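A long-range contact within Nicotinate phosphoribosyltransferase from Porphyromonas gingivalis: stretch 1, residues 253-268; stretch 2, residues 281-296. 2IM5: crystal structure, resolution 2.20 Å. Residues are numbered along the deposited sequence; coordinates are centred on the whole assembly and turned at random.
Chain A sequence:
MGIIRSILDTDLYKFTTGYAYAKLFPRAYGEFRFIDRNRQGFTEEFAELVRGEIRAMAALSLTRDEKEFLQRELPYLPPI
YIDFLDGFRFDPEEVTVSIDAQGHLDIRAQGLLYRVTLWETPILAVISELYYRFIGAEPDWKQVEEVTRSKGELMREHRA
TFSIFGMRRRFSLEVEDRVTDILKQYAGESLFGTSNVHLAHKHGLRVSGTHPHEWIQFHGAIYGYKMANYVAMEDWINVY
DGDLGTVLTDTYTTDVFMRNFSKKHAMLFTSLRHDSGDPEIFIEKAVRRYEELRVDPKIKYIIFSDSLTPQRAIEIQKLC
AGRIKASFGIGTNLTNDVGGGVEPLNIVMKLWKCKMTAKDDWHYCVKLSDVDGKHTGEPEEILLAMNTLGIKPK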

ATOM      1  N   THR A 253       6.097   0.541  15.824  1.00 16.76           N
ATOM      2  CA  THR A 253       5.274   1.058  16.907  1.00 17.20           C
ATOM      3  C   THR A 253       5.233   2.580  16.847  1.00 18.39           C
ATOM      4  O   THR A 253       6.264   3.234  16.679  1.00 16.93           O
ATOM      5  CB  THR A 253       5.833   0.595  18.272  1.00 19.42           C
ATOM      6  OG1 THR A 253       5.162  -0.608  18.682  1.00 23.89           O
ATOM      7  CG2 THR A 253       5.714   1.667  19.295  1.00 16.49           C
ATOM      8  N   THR A 254       4.036   3.139  16.976  1.00 17.99           N
ATOM      9  CA  THR A 254       3.861   4.581  16.941  1.00 18.73           C
ATOM     10  C   THR A 254       4.509   5.291  18.133  1.00 19.26           C
ATOM     11  O   THR A 254       4.946   6.436  18.003  1.00 18.59           O
ATOM     12  CB  THR A 254       2.359   4.957  16.856  1.00 20.29           C
ATOM     13  OG1 THR A 254       1.858   4.593  15.565  1.00 21.61           O
ATOM     14  CG2 THR A 254       2.161   6.457  17.043  1.00 21.96           C
ATOM     15  N   ASP A 255       4.589   4.625  19.283  1.00 19.07           N
ATOM     16  CA  ASP A 255       5.226   5.246  20.444  1.00 20.89           C
ATOM     17  C   ASP A 255       6.706   5.506  20.156  1.00 20.60           C
ATOM     18  O   ASP A 255       7.247   6.543  20.545  1.00 17.65           O
ATOM     19  CB  ASP A 255       5.092   4.368  21.698  1.00 25.81           C
ATOM     20  CG  ASP A 255       3.665   4.347  22.250  1.00 30.92           C
ATOM     21  OD1 ASP A 255       2.870   5.248  21.896  1.00 31.01           O
ATOM     22  OD2 ASP A 255       3.342   3.441  23.050  1.00 33.83           O
ATOM     23  N   VAL A 256       7.352   4.561  19.472  1.00 18.86           N
ATOM     24  CA  VAL A 256       8.758   4.711  19.131  1.00 19.03           C
ATOM     25  C   VAL A 256       8.893   5.845  18.109  1.00 21.17           C
ATOM     26  O   VAL A 256       9.777   6.689  18.214  1.00 19.86           O
ATOM     27  CB  VAL A 256       9.327   3.410  18.535  1.00 19.71           C
ATOM     28  CG1 VAL A 256      10.687   3.678  17.904  1.00 20.11           C
ATOM     29  CG2 VAL A 256       9.450   2.350  19.629  1.00 18.82           C
ATOM     30  N   PHE A 257       7.998   5.871  17.126  1.00 21.18           N
ATOM     31  CA  PHE A 257       8.032   6.918  16.110  1.00 21.50           C
ATOM     32  C   PHE A 257       7.919   8.304  16.745  1.00 22.32           C
ATOM     33  O   PHE A 257       8.765   9.172  16.528  1.00 23.61           O
ATOM     34  CB  PHE A 257       6.882   6.752  15.119  1.00 20.28           C
ATOM     35  CG  PHE A 257       6.861   7.799  14.038  1.00 20.00           C
ATOM     36  CD1 PHE A 257       7.501   7.579  12.827  1.00 18.70           C
ATOM     37  CD2 PHE A 257       6.237   9.029  14.252  1.00 21.00           C
ATOM     38  CE1 PHE A 257       7.525   8.566  11.841  1.00 19.51           C
ATOM     39  CE2 PHE A 257       6.255  10.022  13.280  1.00 21.33           C
ATOM     40  CZ  PHE A 257       6.901   9.790  12.070  1.00 21.36           C
ATOM     41  N   MET A 258       6.862   8.504  17.526  1.00 24.41           N
ATOM     42  CA  MET A 258       6.614   9.787  18.180  1.00 24.60           C
ATOM     43  C   MET A 258       7.770  10.232  19.066  1.00 26.27           C
ATOM     44  O   MET A 258       8.178  11.393  19.022  1.00 26.26           O
ATOM     45  CB  MET A 258       5.319   9.727  19.000  1.00 22.49           C
ATOM     46  CG  MET A 258       4.050   9.684  18.152  1.00 21.26           C
ATOM     47  SD  MET A 258       3.893  11.063  16.962  1.00 14.46           S
ATOM     48  CE  MET A 258       2.704  10.397  15.885  1.00 18.82           C
ATOM     49  N   ARG A 259       8.298   9.310  19.860  1.00 27.77           N
ATOM     50  CA  ARG A 259       9.408   9.623  20.746  1.00 30.36           C
ATOM     51  C   ARG A 259      10.610  10.163  19.972  1.00 30.58           C
ATOM     52  O   ARG A 259      11.336  11.023  20.474  1.00 32.44           O
ATOM     53  CB  ARG A 259       9.828   8.375  21.535  1.00 33.21           C
ATOM     54  CG  ARG A 259      10.890   8.634  22.594  1.00 36.32           C
ATOM     55  CD  ARG A 259      11.328   7.338  23.273  1.00 42.12           C
ATOM     56  NE  ARG A 259      10.189   6.571  23.776  1.00 46.03           N
ATOM     57  CZ  ARG A 259       9.836   5.370  23.325  1.00 46.40           C
ATOM     58  NH1 ARG A 259      10.539   4.788  22.363  1.00 46.61           N
ATOM     59  NH2 ARG A 259       8.771   4.759  23.827  1.00 47.44           N
ATOM     60  N   ASN A 260      10.815   9.676  18.750  1.00 29.22           N
ATOM     61  CA  ASN A 260      11.960  10.110  17.945  1.00 28.94           C
ATOM     62  C   ASN A 260      11.618  11.072  16.793  1.00 27.92           C
ATOM     63  O   ASN A 260      12.474  11.392  15.960  1.00 27.00           O
ATOM     64  CB  ASN A 260      12.692   8.885  17.384  1.00 31.10           C
ATOM     65  CG  ASN A 260      13.112   7.903  18.475  1.00 34.47           C
ATOM     66  OD1 ASN A 260      12.453   6.881  18.702  1.00 35.63           O
ATOM     67  ND2 ASN A 260      14.204   8.220  19.169  1.00 34.25           N
ATOM     68  N   PHE A 261      10.374  11.536  16.753  1.00 25.31           N
ATOM     69  CA  PHE A 261       9.917  12.450  15.705  1.00 22.99           C
ATOM     70  C   PHE A 261      10.583  13.811  15.907  1.00 22.02           C
ATOM     71  O   PHE A 261      10.341  14.484  16.901  1.00 21.58           O
ATOM     72  CB  PHE A 261       8.391  12.572  15.785  1.00 21.25           C
ATOM     73  CG  PHE A 261       7.744  13.106  14.539  1.00 21.13           C
ATOM     74  CD1 PHE A 261       8.359  12.981  13.303  1.00 18.96           C
ATOM     75  CD2 PHE A 261       6.468  13.665  14.599  1.00 20.70           C
ATOM     76  CE1 PHE A 261       7.718  13.398  12.142  1.00 21.17           C
ATOM     77  CE2 PHE A 261       5.819  14.084  13.443  1.00 20.53           C
ATOM     78  CZ  PHE A 261       6.443  13.950  12.213  1.00 20.20           C
ATOM     79  N   SER A 262      11.426  14.213  14.965  1.00 21.63           N
ATOM     80  CA  SER A 262      12.131  15.484  15.091  1.00 24.44           C
ATOM     81  C   SER A 262      11.262  16.671  14.698  1.00 23.46           C
ATOM     82  O   SER A 262      10.346  16.544  13.892  1.00 25.35           O
ATOM     83  CB  SER A 262      13.395  15.484  14.228  1.00 24.92           C
ATOM     84  OG  SER A 262      13.067  15.649  12.855  1.00 26.60           O
ATOM     85  N   LYS A 263      11.562  17.826  15.273  1.00 23.21           N
ATOM     86  CA  LYS A 263      10.816  19.042  14.979  1.00 23.21           C
ATOM     87  C   LYS A 263      10.852  19.353  13.482  1.00 21.75           C
ATOM     88  O   LYS A 263       9.848  19.753  12.900  1.00 20.18           O
ATOM     89  CB  LYS A 263      11.402  20.220  15.760  1.00 25.18           C
ATOM     90  CG  LYS A 263      10.596  21.499  15.630  1.00 28.23           C
ATOM     91  CD  LYS A 263      11.155  22.602  16.513  1.00 32.33           C
ATOM     92  CE  LYS A 263      10.384  23.906  16.319  1.00 34.07           C
ATOM     93  NZ  LYS A 263       8.952  23.792  16.723  1.00 34.41           N
ATOM     94  N   LYS A 264      12.019  19.170  12.871  1.00 20.46           N
ATOM     95  CA  LYS A 264      12.191  19.425  11.445  1.00 21.67           C
ATOM     96  C   LYS A 264      11.218  18.611  10.590  1.00 20.41           C
ATOM     97  O   LYS A 264      10.541  19.150   9.707  1.00 20.43           O
ATOM     98  CB  LYS A 264      13.625  19.103  11.034  1.00 24.68           C
ATOM     99  CG  LYS A 264      13.916  19.336   9.573  1.00 30.80           C
ATOM    100  CD  LYS A 264      15.394  19.085   9.255  1.00 34.76           C
ATOM    101  CE  LYS A 264      15.802  17.651   9.537  1.00 36.59           C
ATOM    102  NZ  LYS A 264      17.264  17.448   9.295  1.00 41.27           N
ATOM    103  N   HIS A 265      11.154  17.310  10.852  1.00 17.72           N
ATOM    104  CA  HIS A 265      10.258  16.439  10.110  1.00 17.67           C
ATOM    105  C   HIS A 265       8.792  16.718  10.441  1.00 16.42           C
ATOM    106  O   HIS A 265       7.934  16.689   9.560  1.00 14.85           O
ATOM    107  CB  HIS A 265      10.613  14.979  10.390  1.00 17.33           C
ATOM    108  CG  HIS A 265      11.909  14.560   9.772  1.00 16.99           C
ATOM    109  ND1 HIS A 265      12.611  13.450  10.189  1.00 16.68           N
ATOM    110  CD2 HIS A 265      12.637  15.111   8.771  1.00 16.21           C
ATOM    111  CE1 HIS A 265      13.717  13.337   9.472  1.00 17.88           C
ATOM    112  NE2 HIS A 265      13.755  14.334   8.606  1.00 16.69           N
ATOM    113  N   ALA A 266       8.510  16.987  11.710  1.00 16.19           N
ATOM    114  CA  ALA A 266       7.146  17.286  12.117  1.00 19.08           C
ATOM    115  C   ALA A 266       6.652  18.535  11.377  1.00 19.63           C
ATOM    116  O   ALA A 266       5.498  18.609  10.969  1.00 21.43           O
ATOM    117  CB  ALA A 266       7.079  17.506  13.624  1.00 18.43           C
ATOM    118  N   MET A 267       7.540  19.508  11.200  1.00 19.46           N
ATOM    119  CA  MET A 267       7.184  20.750  10.515  1.00 21.14           C
ATOM    120  C   MET A 267       7.072  20.582   9.005  1.00 21.79           C
ATOM    121  O   MET A 267       6.183  21.153   8.372  1.00 21.21           O
ATOM    122  CB  MET A 267       8.215  21.838  10.814  1.00 19.97           C
ATOM    123  CG  MET A 267       8.219  22.332  12.261  1.00 23.20           C
ATOM    124  SD  MET A 267       9.511  23.550  12.494  1.00 21.75           S
ATOM    125  CE  MET A 267      10.861  22.547  12.540  1.00 27.50           C
ATOM    126  N   LEU A 268       7.972  19.789   8.430  1.00 21.10           N
ATOM    127  CA  LEU A 268       7.986  19.565   6.989  1.00 21.89           C
ATOM    128  C   LEU A 268       6.872  18.657   6.451  1.00 22.94           C
ATOM    129  O   LEU A 268       6.222  18.994   5.461  1.00 22.92           O
ATOM    130  CB  LEU A 268       9.350  19.011   6.573  1.00 22.97           C
ATOM    131  CG  LEU A 268       9.576  18.663   5.102  1.00 24.93           C
ATOM    132  CD1 LEU A 268       9.237  19.849   4.216  1.00 24.20           C
ATOM    133  CD2 LEU A 268      11.031  18.266   4.914  1.00 25.96           C
ATOM    134  N   ILE A 281      -6.867   6.592  20.037  1.00 30.06           N
ATOM    135  CA  ILE A 281      -5.608   6.586  20.767  1.00 29.36           C
ATOM    136  C   ILE A 281      -4.519   7.218  19.894  1.00 29.12           C
ATOM    137  O   ILE A 281      -3.681   7.977  20.382  1.00 28.27           O
ATOM    138  CB  ILE A 281      -5.207   5.146  21.157  1.00 30.95           C
ATOM    139  CG1 ILE A 281      -6.142   4.648  22.264  1.00 31.34           C
ATOM    140  CG2 ILE A 281      -3.755   5.098  21.619  1.00 29.53           C
ATOM    141  CD1 ILE A 281      -5.946   3.198  22.627  1.00 35.48           C
ATOM    142  N   PHE A 282      -4.546   6.914  18.599  1.00 27.78           N
ATOM    143  CA  PHE A 282      -3.566   7.466  17.672  1.00 26.39           C
ATOM    144  C   PHE A 282      -3.701   8.990  17.622  1.00 26.22           C
ATOM    145  O   PHE A 282      -2.704   9.714  17.639  1.00 25.60           O
ATOM    146  CB  PHE A 282      -3.780   6.898  16.268  1.00 26.00           C
ATOM    147  CG  PHE A 282      -2.784   7.394  15.262  1.00 26.55           C
ATOM    148  CD1 PHE A 282      -1.564   6.740  15.087  1.00 26.80           C
ATOM    149  CD2 PHE A 282      -3.055   8.531  14.501  1.00 24.67           C
ATOM    150  CE1 PHE A 282      -0.624   7.211  14.165  1.00 26.45           C
ATOM    151  CE2 PHE A 282      -2.128   9.010  13.583  1.00 25.85           C
ATOM    152  CZ  PHE A 282      -0.908   8.349  13.412  1.00 26.11           C
ATOM    153  N   ILE A 283      -4.939   9.477  17.561  1.00 25.57           N
ATOM    154  CA  ILE A 283      -5.180  10.916  17.505  1.00 24.84           C
ATOM    155  C   ILE A 283      -4.574  11.635  18.712  1.00 24.99           C
ATOM    156  O   ILE A 283      -3.952  12.694  18.564  1.00 24.51           O
ATOM    157  CB  ILE A 283      -6.692  11.215  17.418  1.00 24.94           C
ATOM    158  CG1 ILE A 283      -7.241  10.665  16.097  1.00 25.07           C
ATOM    159  CG2 ILE A 283      -6.938  12.710  17.528  1.00 25.31           C
ATOM    160  CD1 ILE A 283      -8.747  10.680  15.986  1.00 26.63           C
ATOM    161  N   GLU A 284      -4.741  11.060  19.899  1.00 25.90           N
ATOM    162  CA  GLU A 284      -4.190  11.655  21.121  1.00 27.74           C
ATOM    163  C   GLU A 284      -2.669  11.747  21.058  1.00 27.17           C
ATOM    164  O   GLU A 284      -2.094  12.794  21.350  1.00 27.41           O
ATOM    165  CB  GLU A 284      -4.560  10.835  22.362  1.00 31.20           C
ATOM    166  CG  GLU A 284      -6.041  10.769  22.671  1.00 39.70           C
ATOM    167  CD  GLU A 284      -6.698  12.135  22.665  1.00 44.27           C
ATOM    168  OE1 GLU A 284      -6.161  13.070  23.307  1.00 47.73           O
ATOM    169  OE2 GLU A 284      -7.757  12.266  22.015  1.00 46.93           O
ATOM    170  N   LYS A 285      -2.018  10.642  20.694  1.00 26.12           N
ATOM    171  CA  LYS A 285      -0.559  10.611  20.602  1.00 25.58           C
ATOM    172  C   LYS A 285      -0.043  11.661  19.628  1.00 24.54           C
ATOM    173  O   LYS A 285       0.891  12.400  19.936  1.00 23.62           O
ATOM    174  CB  LYS A 285      -0.076   9.230  20.150  1.00 27.39           C
ATOM    175  CG  LYS A 285      -0.335   8.106  21.142  1.00 29.62           C
ATOM    176  CD  LYS A 285       0.091   6.759  20.562  1.00 31.05           C
ATOM    177  CE  LYS A 285      -0.068   5.624  21.569  1.00 31.84           C
ATOM    178  NZ  LYS A 285       0.165   4.287  20.916  1.00 33.15           N
ATOM    179  N   ALA A 286      -0.661  11.726  18.454  1.00 23.77           N
ATOM    180  CA  ALA A 286      -0.265  12.678  17.420  1.00 23.88           C
ATOM    181  C   ALA A 286      -0.396  14.119  17.906  1.00 24.40           C
ATOM    182  O   ALA A 286       0.561  14.900  17.847  1.00 23.96           O
ATOM    183  CB  ALA A 286      -1.119  12.474  16.176  1.00 21.21           C
ATOM    184  N   VAL A 287      -1.587  14.472  18.382  1.00 23.94           N
ATOM    185  CA  VAL A 287      -1.832  15.821  18.873  1.00 23.79           C
ATOM    186  C   VAL A 287      -0.888  16.181  20.015  1.00 24.25           C
ATOM    187  O   VAL A 287      -0.355  17.295  20.056  1.00 24.52           O
ATOM    188  CB  VAL A 287      -3.295  15.991  19.350  1.00 23.98           C
ATOM    189  CG1 VAL A 287      -3.477  17.344  20.036  1.00 22.06           C
ATOM    190  CG2 VAL A 287      -4.232  15.879  18.164  1.00 24.68           C
ATOM    191  N   ARG A 288      -0.664  15.247  20.932  1.00 23.54           N
ATOM    192  CA  ARG A 288       0.222  15.521  22.059  1.00 24.64           C
ATOM    193  C   ARG A 288       1.669  15.759  21.620  1.00 24.38           C
ATOM    194  O   ARG A 288       2.328  16.694  22.088  1.00 24.66           O
ATOM    195  CB  ARG A 288       0.176  14.377  23.086  1.00 27.50           C
ATOM    196  CG  ARG A 288       1.189  14.556  24.214  1.00 32.86           C
ATOM    197  CD  ARG A 288       0.932  13.670  25.436  1.00 38.00           C
ATOM    198  NE  ARG A 288       1.131  12.245  25.179  1.00 42.44           N
ATOM    199  CZ  ARG A 288       0.174  11.413  24.777  1.00 44.44           C
ATOM    200  NH1 ARG A 288      -1.062  11.862  24.586  1.00 47.14           N
ATOM    201  NH2 ARG A 288       0.451  10.131  24.564  1.00 44.68           N
ATOM    202  N   ARG A 289       2.171  14.922  20.719  1.00 22.96           N
ATOM    203  CA  ARG A 289       3.544  15.073  20.259  1.00 20.34           C
ATOM    204  C   ARG A 289       3.731  16.372  19.476  1.00 20.26           C
ATOM    205  O   ARG A 289       4.750  17.042  19.613  1.00 21.16           O
ATOM    206  CB  ARG A 289       3.958  13.877  19.398  1.00 20.63           C
ATOM    207  CG  ARG A 289       5.409  13.928  18.930  1.00 21.16           C
ATOM    208  CD  ARG A 289       6.378  14.175  20.087  1.00 20.84           C
ATOM    209  NE  ARG A 289       7.766  14.139  19.629  1.00 22.75           N
ATOM    210  CZ  ARG A 289       8.800  14.638  20.302  1.00 22.46           C
ATOM    211  NH1 ARG A 289       8.612  15.222  21.478  1.00 21.48           N
ATOM    212  NH2 ARG A 289      10.020  14.557  19.793  1.00 17.86           N
ATOM    213  N   TYR A 290       2.758  16.728  18.648  1.00 19.52           N
ATOM    214  CA  TYR A 290       2.865  17.969  17.888  1.00 20.04           C
ATOM    215  C   TYR A 290       2.979  19.161  18.833  1.00 21.20           C
ATOM    216  O   TYR A 290       3.767  20.075  18.605  1.00 20.42           O
ATOM    217  CB  TYR A 290       1.656  18.162  16.976  1.00 17.58           C
ATOM    218  CG  TYR A 290       1.756  17.451  15.640  1.00 18.34           C
ATOM    219  CD1 TYR A 290       2.903  17.562  14.852  1.00 17.16           C
ATOM    220  CD2 TYR A 290       0.683  16.711  15.139  1.00 18.13           C
ATOM    221  CE1 TYR A 290       2.979  16.957  13.592  1.00 16.40           C
ATOM    222  CE2 TYR A 290       0.748  16.105  13.888  1.00 17.90           C
ATOM    223  CZ  TYR A 290       1.899  16.230  13.117  1.00 17.66           C
ATOM    224  OH  TYR A 290       1.960  15.624  11.872  1.00 16.29           O
ATOM    225  N   GLU A 291       2.195  19.150  19.900  1.00 23.06           N
ATOM    226  CA  GLU A 291       2.247  20.240  20.853  1.00 26.78           C
ATOM    227  C   GLU A 291       3.563  20.264  21.613  1.00 26.80           C
ATOM    228  O   GLU A 291       4.073  21.338  21.925  1.00 26.89           O
ATOM    229  CB  GLU A 291       1.059  20.158  21.802  1.00 28.22           C
ATOM    230  CG  GLU A 291      -0.249  20.328  21.058  1.00 33.41           C
ATOM    231  CD  GLU A 291      -1.451  20.218  21.961  1.00 36.64           C
ATOM    232  OE1 GLU A 291      -1.432  19.353  22.862  1.00 37.22           O
ATOM    233  OE2 GLU A 291      -2.421  20.985  21.757  1.00 40.66           O
ATOM    234  N   GLU A 292       4.122  19.091  21.899  1.00 28.04           N
ATOM    235  CA  GLU A 292       5.402  19.027  22.595  1.00 28.79           C
ATOM    236  C   GLU A 292       6.448  19.698  21.717  1.00 29.01           C
ATOM    237  O   GLU A 292       7.340  20.396  22.203  1.00 28.36           O
ATOM    238  CB  GLU A 292       5.825  17.574  22.832  1.00 30.94           C
ATOM    239  CG  GLU A 292       5.235  16.925  24.062  1.00 33.95           C
ATOM    240  CD  GLU A 292       5.522  15.433  24.108  1.00 37.09           C
ATOM    241  OE1 GLU A 292       6.560  15.011  23.539  1.00 35.45           O
ATOM    242  OE2 GLU A 292       4.716  14.691  24.719  1.00 38.19           O
ATOM    243  N   LEU A 293       6.339  19.465  20.414  1.00 28.99           N
ATOM    244  CA  LEU A 293       7.271  20.033  19.452  1.00 29.06           C
ATOM    245  C   LEU A 293       6.898  21.458  19.059  1.00 30.74           C
ATOM    246  O   LEU A 293       7.564  22.070  18.226  1.00 31.50           O
ATOM    247  CB  LEU A 293       7.317  19.163  18.197  1.00 28.79           C
ATOM    248  CG  LEU A 293       7.893  17.754  18.355  1.00 28.20           C
ATOM    249  CD1 LEU A 293       7.680  16.968  17.069  1.00 26.25           C
ATOM    250  CD2 LEU A 293       9.378  17.848  18.701  1.00 26.90           C
ATOM    251  N   ARG A 294       5.835  21.982  19.658  1.00 31.37           N
ATOM    252  CA  ARG A 294       5.371  23.327  19.356  1.00 33.94           C
ATOM    253  C   ARG A 294       5.013  23.475  17.881  1.00 33.50           C
ATOM    254  O   ARG A 294       5.357  24.462  17.232  1.00 33.31           O
ATOM    255  CB  ARG A 294       6.428  24.363  19.759  1.00 36.80           C
ATOM    256  CG  ARG A 294       6.255  24.908  21.175  1.00 42.27           C
ATOM    257  CD  ARG A 294       6.104  23.793  22.209  1.00 48.10           C
ATOM    258  NE  ARG A 294       5.698  24.307  23.520  1.00 52.17           N
ATOM    259  CZ  ARG A 294       5.453  23.548  24.585  1.00 53.17           C
ATOM    260  NH1 ARG A 294       5.570  22.228  24.505  1.00 53.22           N
ATOM    261  NH2 ARG A 294       5.090  24.112  25.732  1.00 54.33           N
ATOM    262  N   VAL A 295       4.327  22.465  17.361  1.00 31.71           N
ATOM    263  CA  VAL A 295       3.867  22.453  15.982  1.00 30.29           C
ATOM    264  C   VAL A 295       2.347  22.408  16.097  1.00 29.80           C
ATOM    265  O   VAL A 295       1.810  21.669  16.916  1.00 28.98           O
ATOM    266  CB  VAL A 295       4.383  21.207  15.228  1.00 30.32           C
ATOM    267  CG1 VAL A 295       3.721  21.098  13.871  1.00 29.41           C
ATOM    268  CG2 VAL A 295       5.891  21.293  15.069  1.00 30.43           C
ATOM    269  N   ASP A 296       1.658  23.204  15.288  1.00 29.31           N
ATOM    270  CA  ASP A 296       0.205  23.261  15.343  1.00 30.34           C
ATOM    271  C   ASP A 296      -0.469  22.073  14.667  1.00 29.59           C
ATOM    272  O   ASP A 296      -0.486  21.973  13.443  1.00 31.59           O
ATOM    273  CB  ASP A 296      -0.282  24.571  14.715  1.00 31.92           C
ATOM    274  CG  ASP A 296      -1.786  24.755  14.836  1.00 33.75           C
ATOM    275  OD1 ASP A 296      -2.419  24.051  15.656  1.00 33.00           O
ATOM    276  OD2 ASP A 296      -2.331  25.616  14.115  1.00 36.46           O
TER
HETATM  277  O   HOH W   1       3.946  16.495  10.457  1.00 21.14           O

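Two consecutive helices of stretch 1 pack along one helix of stretch 2 and the turn that follows it, through an apolar cluster and long basic side chains that reach across to backbone carbonyls and one carboxylate. Helices 254-260 and 281-292 run at 12° to each other, their axes no closer than 10.3 Å, a spacing that leaves room for long side chains. Met258 and Arg289 do much of the filling. The methionine, m at both chi1 and chi2, places SD 3.7 Å from CB of Arg289, while its CE lies 4.4 Å from CB of Ala286, whose short side chain leaves room for the unbranched thioether.

The example illustrates how a chain leaving a helix can be tied down by a backbone carbonyl. Beyond helix 254-260, Phe261 is not helical and its O points to the neighbouring stretch, where Arg289 NH2 donates to it at 2.9 Å, the oxygen lying at the edge of the guanidinium near its plane. Arg289 NE also comes within 2.8 Å of Met258 O. The group is also engaged within its own stretch: Arg289 NH1 forms a salt bridge with Glu292 OE1 at 2.9 Å, which helps hold the guanidinium in position.

The second helix of stretch 1 begins just after this link, capped by Ser262, whose OG accepts from His265 N at 3.2 Å. It brings Ala266 directly toward the other stretch. A methyl group suits this crowded site: Ala266 CB lies 3.5 Å from Leu293 CD1, 4.1 Å from Tyr290 CE1 and 4.2 Å from Val295 CG2. Phe261 adds its ring to the same cluster, with CE2 4.0 Å from CE1 of Tyr290. The tyrosine is buried yet keeps its hydroxyl satisfied through a water, which lies 2.6 Å from Tyr290 OH and donates to Ala266 O at 2.7 Å, adding a water-mediated link.

Lysines close the contact toward its two ends. Lys285, extended with all later chi angles t, passes its aliphatic chain by Thr254, CD lying 4.1 Å from CG2 of Thr254, and delivers NZ to Asp255 OD1 in a 3.0 Å salt bridge. Toward the other end, Lys263 NZ donates to Leu293 O at 2.7 Å, where helix 281-292 has finished and the chain turns through a Schellman motif with Arg294 at positive phi. In both cases a long side chain packs methylenes while its charge finds an oxygen. Altogether 727 Å² is buried, both sides summed.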